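Local structure of 2-phospho-L-lactate guanylyltransferase (Methanosarcina mazei, 2I5E) at residues 75-80 with 138-143. The protein probably condenses (2S)-2-phospholactate with GTP to give (2S)-lactyl-2-diphospho-5'-guanosine, a step in the biosynthesis of coenzyme F420. Sequence-based numbering, arbitrary orientation.
Sequences DLNEAL and RVKYYG
Asn77 meets Tyr141 with its whole amide, which grips both backbone polar groups of that residue. Traced outward from the helix, Asn77 CB comes no closer than 4.1 Å to Val139 O. With CG anti to the carbonyl carbon (chi1 -68°), the amide carbon sits near Lys140 CA and Tyr141 N. Asn77 OD1 then accepts from Tyr141 N at 2.8 Å, the donor tilted 26° from the carbonyl plane, and also lies at the edge of the Tyr141 ring. Asn77 ND2 donates to Tyr141 O at 3.0 Å; the N-H points almost straight at its acceptor (172°), which lies in the amide plane. Two bonds from one amide fix its rotation and tell OD1 from ND2.

Apolar contacts flank this polar pair. Leu76 CD2 lies 3.6 Å from Tyr141 CB and also packs obliquely against the Tyr142 ring, whose OH comes near Leu76 CB. Leu80 crosses Tyr141 at about a right angle, Leu80 CD1 being 3.6 Å from Tyr141 CE1, while its CB touches Val139 CG2. A water accepts from Leu76 N at 2.9 Å and is also hydrogen-bonded to Tyr142 OH, and Asp75 N-caps the helix through Glu78 N and, weakly, Asn77 N.

Ile93 of strand 91-94 touches Leu80, Val139 and Tyr141, and the Tyr141 ring packs edge-to-face with His149. Asn81 ND2 adds a hydrogen bond to Val139 O. The arrangement is an Asn side-chain amide pairing with the backbone N and O of one loop residue, much as a peptide group would, joining the N-terminal turn of helix 76-86 to the loop before helix 145-154 over the mixed sheet of a GT-A-like nucleotidyltransferase fold.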
ATOM      1  N   ASP A  75      -2.208 -28.846  -1.627  1.00 49.79           N
ATOM      2  CA  ASP A  75      -2.728 -27.490  -1.280  1.00 49.67           C
ATOM      3  C   ASP A  75      -1.541 -26.606  -0.940  1.00 47.37           C
ATOM      4  O   ASP A  75      -0.576 -27.121  -0.438  1.00 48.02           O
ATOM      5  CB  ASP A  75      -3.747 -27.563  -0.045  1.00 50.06           C
ATOM      6  CG  ASP A  75      -3.240 -26.770   1.292  1.00 54.44           C
ATOM      7  OD1 ASP A  75      -3.550 -25.504   1.499  1.00 56.99           O
ATOM      8  OD2 ASP A  75      -2.556 -27.402   2.147  1.00 50.12           O
ATOM      9  N   LEU A  76      -1.653 -25.303  -1.190  1.00 45.13           N
ATOM     10  CA  LEU A  76      -0.575 -24.322  -1.052  1.00 43.59           C
ATOM     11  C   LEU A  76       0.273 -24.459   0.195  1.00 41.77           C
ATOM     12  O   LEU A  76       1.518 -24.515   0.149  1.00 41.50           O
ATOM     13  CB  LEU A  76      -1.182 -22.880  -1.109  1.00 45.04           C
ATOM     14  CG  LEU A  76      -0.179 -21.712  -0.911  1.00 43.82           C
ATOM     15  CD1 LEU A  76       0.843 -21.775  -2.013  1.00 42.52           C
ATOM     16  CD2 LEU A  76      -0.848 -20.341  -0.927  1.00 44.10           C
ATOM     17  N   ASN A  77      -0.396 -24.472   1.336  1.00 39.29           N
ATOM     18  CA  ASN A  77       0.301 -24.522   2.575  1.00 39.92           C
ATOM     19  C   ASN A  77       0.967 -25.842   2.780  1.00 39.17           C
ATOM     20  O   ASN A  77       2.028 -25.893   3.295  1.00 36.70           O
ATOM     21  CB  ASN A  77      -0.637 -24.190   3.742  1.00 39.92           C
ATOM     22  CG  ASN A  77      -1.071 -22.749   3.684  1.00 38.79           C
ATOM     23  OD1 ASN A  77      -0.247 -21.856   3.358  1.00 37.40           O
ATOM     24  ND2 ASN A  77      -2.367 -22.509   3.922  1.00 36.90           N
ATOM     25  N   GLU A  78       0.362 -26.902   2.306  1.00 40.03           N
ATOM     26  CA  GLU A  78       1.023 -28.195   2.458  1.00 42.49           C
ATOM     27  C   GLU A  78       2.301 -28.272   1.639  1.00 40.87           C
ATOM     28  O   GLU A  78       3.347 -28.631   2.170  1.00 41.45           O
ATOM     29  CB  GLU A  78       0.082 -29.310   2.051  1.00 42.60           C
ATOM     30  CG  GLU A  78       0.263 -30.497   2.914  1.00 51.87           C
ATOM     31  CD  GLU A  78      -1.051 -31.247   3.093  1.00 61.64           C
ATOM     32  OE1 GLU A  78      -1.553 -31.786   2.067  1.00 62.53           O
ATOM     33  OE2 GLU A  78      -1.583 -31.251   4.262  1.00 65.31           O
ATOM     34  N   ALA A  79       2.189 -27.929   0.350  1.00 39.03           N
ATOM     35  CA  ALA A  79       3.342 -27.815  -0.519  1.00 36.76           C
ATOM     36  C   ALA A  79       4.429 -26.905   0.047  1.00 36.90           C
ATOM     37  O   ALA A  79       5.625 -27.313   0.178  1.00 37.06           O
ATOM     38  CB  ALA A  79       2.891 -27.320  -1.866  1.00 38.21           C
ATOM     39  N   LEU A  80       4.057 -25.683   0.451  1.00 36.11           N
ATOM     40  CA  LEU A  80       5.093 -24.775   0.976  1.00 34.52           C
ATOM     41  C   LEU A  80       5.706 -25.275   2.227  1.00 34.76           C
ATOM     42  O   LEU A  80       6.924 -25.030   2.499  1.00 34.35           O
ATOM     43  CB  LEU A  80       4.596 -23.312   1.169  1.00 34.62           C
ATOM     44  CG  LEU A  80       4.325 -22.528  -0.149  1.00 29.91           C
ATOM     45  CD1 LEU A  80       3.620 -21.224   0.272  1.00 29.44           C
ATOM     46  CD2 LEU A  80       5.587 -22.183  -0.949  1.00 29.29           C
ATOM     47  N   ARG A 138       6.417 -22.227  10.313  1.00 41.81           N
ATOM     48  CA  ARG A 138       5.351 -22.910   9.588  1.00 41.29           C
ATOM     49  C   ARG A 138       4.506 -21.827   8.847  1.00 37.66           C
ATOM     50  O   ARG A 138       4.277 -20.792   9.386  1.00 39.41           O
ATOM     51  CB  ARG A 138       4.545 -23.757  10.628  1.00 43.44           C
ATOM     52  CG  ARG A 138       3.107 -24.158  10.219  1.00 45.86           C
ATOM     53  CD  ARG A 138       2.300 -24.858  11.410  1.00 47.20           C
ATOM     54  NE  ARG A 138       1.807 -23.893  12.420  1.00 53.90           N
ATOM     55  CZ  ARG A 138       0.746 -23.091  12.248  1.00 55.04           C
ATOM     56  NH1 ARG A 138       0.077 -23.146  11.106  1.00 56.93           N
ATOM     57  NH2 ARG A 138       0.336 -22.244  13.208  1.00 54.82           N
ATOM     58  N   VAL A 139       4.121 -21.998   7.594  1.00 34.10           N
ATOM     59  CA  VAL A 139       3.317 -21.000   6.920  1.00 32.27           C
ATOM     60  C   VAL A 139       1.830 -21.363   6.928  1.00 33.39           C
ATOM     61  O   VAL A 139       1.480 -22.567   6.902  1.00 36.83           O
ATOM     62  CB  VAL A 139       3.665 -20.814   5.365  1.00 29.85           C
ATOM     63  CG1 VAL A 139       5.149 -20.383   5.124  1.00 26.95           C
ATOM     64  CG2 VAL A 139       3.324 -22.067   4.597  1.00 26.75           C
ATOM     65  N   LYS A 140       0.977 -20.334   6.789  1.00 33.71           N
ATOM     66  CA  LYS A 140      -0.450 -20.483   6.654  1.00 35.64           C
ATOM     67  C   LYS A 140      -0.989 -19.308   5.863  1.00 36.08           C
ATOM     68  O   LYS A 140      -1.474 -18.318   6.460  1.00 35.89           O
ATOM     69  CB  LYS A 140      -1.124 -20.529   8.021  1.00 35.21           C
ATOM     70  CG  LYS A 140      -2.601 -21.061   7.921  1.00 40.09           C
ATOM     71  CD  LYS A 140      -3.170 -21.122   9.339  1.00 43.79           C
ATOM     72  CE  LYS A 140      -4.626 -21.619   9.373  1.00 45.37           C
ATOM     73  NZ  LYS A 140      -5.606 -20.524   8.870  1.00 46.39           N
ATOM     74  N   TYR A 141      -0.889 -19.414   4.528  1.00 36.06           N
ATOM     75  CA  TYR A 141      -1.412 -18.403   3.604  1.00 36.05           C
ATOM     76  C   TYR A 141      -2.907 -18.635   3.540  1.00 37.01           C
ATOM     77  O   TYR A 141      -3.377 -19.680   3.966  1.00 37.54           O
ATOM     78  CB  TYR A 141      -0.813 -18.564   2.172  1.00 34.92           C
ATOM     79  CG  TYR A 141       0.602 -18.112   2.119  1.00 31.65           C
ATOM     80  CD1 TYR A 141       1.639 -18.962   2.526  1.00 31.84           C
ATOM     81  CD2 TYR A 141       0.903 -16.826   1.743  1.00 28.45           C
ATOM     82  CE1 TYR A 141       2.933 -18.532   2.588  1.00 32.05           C
ATOM     83  CE2 TYR A 141       2.210 -16.382   1.722  1.00 28.39           C
ATOM     84  CZ  TYR A 141       3.220 -17.239   2.156  1.00 31.84           C
ATOM     85  OH  TYR A 141       4.513 -16.814   2.203  1.00 30.81           O
ATOM     86  N   TYR A 142      -3.612 -17.657   2.981  1.00 37.82           N
ATOM     87  CA  TYR A 142      -5.120 -17.543   2.972  1.00 38.18           C
ATOM     88  C   TYR A 142      -5.640 -16.943   4.246  1.00 36.40           C
ATOM     89  O   TYR A 142      -4.992 -17.062   5.316  1.00 37.37           O
ATOM     90  CB  TYR A 142      -5.904 -18.853   2.683  1.00 38.57           C
ATOM     91  CG  TYR A 142      -5.506 -19.534   1.430  1.00 41.29           C
ATOM     92  CD1 TYR A 142      -5.548 -18.868   0.207  1.00 39.93           C
ATOM     93  CD2 TYR A 142      -5.041 -20.862   1.463  1.00 42.48           C
ATOM     94  CE1 TYR A 142      -5.127 -19.490  -0.977  1.00 44.12           C
ATOM     95  CE2 TYR A 142      -4.631 -21.502   0.285  1.00 44.96           C
ATOM     96  CZ  TYR A 142      -4.655 -20.803  -0.914  1.00 44.47           C
ATOM     97  OH  TYR A 142      -4.256 -21.464  -2.045  1.00 45.20           O
ATOM     98  N   GLY A 143      -6.837 -16.349   4.156  1.00 34.62           N
ATOM     99  CA  GLY A 143      -7.441 -15.739   5.330  1.00 32.68           C
ATOM    100  C   GLY A 143      -6.567 -14.654   5.805  1.00 31.55           C
ATOM    101  O   GLY A 143      -5.935 -13.900   5.050  1.00 30.69           O
TER
HETATM  102  O   HOH W   1      -4.146 -24.221  -2.061  1.00 46.69           O